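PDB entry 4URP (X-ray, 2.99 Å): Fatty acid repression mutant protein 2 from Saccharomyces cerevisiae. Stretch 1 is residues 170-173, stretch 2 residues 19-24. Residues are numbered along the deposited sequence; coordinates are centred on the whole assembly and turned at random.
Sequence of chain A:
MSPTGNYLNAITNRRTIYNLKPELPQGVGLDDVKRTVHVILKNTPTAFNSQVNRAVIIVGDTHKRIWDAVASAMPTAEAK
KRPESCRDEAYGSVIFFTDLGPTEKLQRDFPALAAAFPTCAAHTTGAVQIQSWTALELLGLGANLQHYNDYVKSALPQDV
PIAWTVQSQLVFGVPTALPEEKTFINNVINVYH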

# COMPACT_ATOMS: atom_id res chain seq x y z
N LEU A 170 -3.59 8.14 10.62
CA LEU A 170 -4.82 7.38 10.70
C LEU A 170 -5.56 7.71 11.98
O LEU A 170 -5.24 7.20 13.05
CB LEU A 170 -4.51 5.88 10.64
CG LEU A 170 -5.72 4.95 10.64
CD1 LEU A 170 -6.65 5.29 9.49
CD2 LEU A 170 -5.26 3.52 10.55
N VAL A 171 -6.55 8.59 11.86
CA VAL A 171 -7.32 9.06 13.00
C VAL A 171 -8.47 8.12 13.32
O VAL A 171 -9.42 8.02 12.55
CB VAL A 171 -7.89 10.46 12.73
CG1 VAL A 171 -8.73 10.93 13.90
CG2 VAL A 171 -6.77 11.44 12.45
N PHE A 172 -8.38 7.43 14.44
CA PHE A 172 -9.37 6.42 14.79
C PHE A 172 -10.28 6.83 15.94
O PHE A 172 -9.90 7.59 16.82
CB PHE A 172 -8.68 5.09 15.10
CG PHE A 172 -7.76 5.14 16.28
CD1 PHE A 172 -6.45 5.54 16.14
CD2 PHE A 172 -8.22 4.78 17.54
CE1 PHE A 172 -5.60 5.59 17.23
CE2 PHE A 172 -7.38 4.83 18.63
CZ PHE A 172 -6.07 5.23 18.48
N GLY A 173 -11.50 6.30 15.92
CA GLY A 173 -12.48 6.57 16.95
C GLY A 173 -13.82 5.94 16.62
O GLY A 173 -13.88 4.95 15.90
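Stretch 2 19-24: NLKPEL

The contact between residues 170-173 and 19-24 is a small packing contact without a single hydrogen bond between the two segments, in which an irregular segment lays one leucine and one carboxylate against Gly173, next to the strand residues Leu170 to Phe172. It illustrates a general principle: chain segments far apart in sequence, here at least 150 residues for any touching pair, can be fitted together by shape where a residue without a side chain lets a neighbour come close to the backbone.

The two partners differ in conformation. Leu170 to Phe172 belong to a strand that begins earlier in the chain, with phi/psi values running from -85/99 to -109/151. The segment from Asn19 to Leu24 has no regular helix or strand. Leu20 and Lys21 are nevertheless extended, at -132/132 and -120/149, before Pro22, at -64/74, changes the course of the chain. A short, weak hydrogen bond from Glu23 N to Lys21 O, 2.5 Å long, spans this bend. Taken end to end, the second segment runs broadly across the first. No ladder of backbone hydrogen bonds sets a register across the interface; the closest pair of CA atoms is Gly173 CA and Leu20 CA, 5.4 Å apart.

Leu20 is the hydrophobic anchor. Its CA-to-CB bond points toward the strand, and its chi1 of -119° lies between the usual wells, while chi2 is p. From there the side chain reaches along several consecutive residues: Leu20 CG lies 3.6 Å from Gly173 CA, and Leu20 CD2 lies 3.9 Å from Phe172 C and 4.0 Å from Val171 CG1. The last of these is the apolar side-chain pair of the interface, and Val171 meets it with a CB directed sideways and chi1 in t. Phe172 turns its CA-to-CB bond away and meets Leu20 through its backbone, while its side chain stays at least 5.9 Å from the other segment.

Gly173 is the centre of the contact, contributing 85 of the 209 Å² buried on both sides together. The absence of a side chain matters sterically: an ideally placed CB on Gly173 would stand 2.8 Å from Leu20 CG, a clash, and would also be tight against Lys21 O at 3.3 Å. Gly173 C is 3.8 Å from Lys21 O, so the backbone of the second segment also comes near the glycine.

Glu23 completes the contact from beyond the bend. Its CB points sideways, but the end of the side chain comes nearer, with chi1 in p and chi2 in t, bringing Glu23 OE2 to 3.0 Å from Gly173 C. Glu23 OE2 is also 3.4 Å from Gly173 O; since both are acceptors, this proximity is no hydrogen bond. The CA-to-CB bonds of Lys21 and Pro22 point away. Lys21 NZ donates a hydrogen bond to Asn19 OD1 at 2.6 Å within its own segment.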

# COMPACT_ATOMS: atom_id res chain seq x y z
N ASN A 19 -17.74 10.79 11.43
CA ASN A 19 -18.57 10.64 12.62
C ASN A 19 -17.77 9.91 13.69
O ASN A 19 -17.70 8.68 13.70
CB ASN A 19 -19.84 9.86 12.30
CG ASN A 19 -20.58 9.42 13.55
OD1 ASN A 19 -20.77 10.20 14.48
ND2 ASN A 19 -20.97 8.15 13.58
N LEU A 20 -17.17 10.68 14.59
CA LEU A 20 -16.27 10.10 15.57
C LEU A 20 -16.54 10.58 16.99
O LEU A 20 -16.68 11.77 17.25
CB LEU A 20 -14.82 10.40 15.20
CG LEU A 20 -13.91 9.20 14.93
CD1 LEU A 20 -14.50 8.32 13.84
CD2 LEU A 20 -12.51 9.67 14.54
N LYS A 21 -16.60 9.63 17.91
CA LYS A 21 -16.63 9.93 19.33
C LYS A 21 -15.41 9.24 19.92
O LYS A 21 -14.99 8.20 19.42
CB LYS A 21 -17.91 9.43 19.99
CG LYS A 21 -19.19 10.00 19.40
CD LYS A 21 -19.75 9.10 18.32
CE LYS A 21 -21.03 9.66 17.73
NZ LYS A 21 -21.54 8.84 16.60
N PRO A 22 -14.82 9.82 20.97
CA PRO A 22 -13.69 9.16 21.64
C PRO A 22 -14.13 7.84 22.27
O PRO A 22 -14.28 7.75 23.49
CB PRO A 22 -13.31 10.17 22.73
CG PRO A 22 -13.74 11.48 22.18
CD PRO A 22 -15.00 11.21 21.43
N GLU A 23 -14.34 6.84 21.43
CA GLU A 23 -14.85 5.55 21.89
C GLU A 23 -13.73 4.54 22.09
O GLU A 23 -12.74 4.53 21.36
CB GLU A 23 -15.90 5.01 20.92
CG GLU A 23 -15.47 4.98 19.48
CD GLU A 23 -16.64 4.94 18.53
OE1 GLU A 23 -17.52 4.07 18.70
OE2 GLU A 23 -16.70 5.78 17.61
N LEU A 24 -13.91 3.69 23.10
CA LEU A 24 -12.89 2.72 23.50
C LEU A 24 -12.40 1.78 22.38
O LEU A 24 -11.19 1.67 22.16
CB LEU A 24 -13.35 1.95 24.74
CG LEU A 24 -12.30 1.12 25.48
CD1 LEU A 24 -11.38 2.02 26.30
CD2 LEU A 24 -12.97 0.09 26.37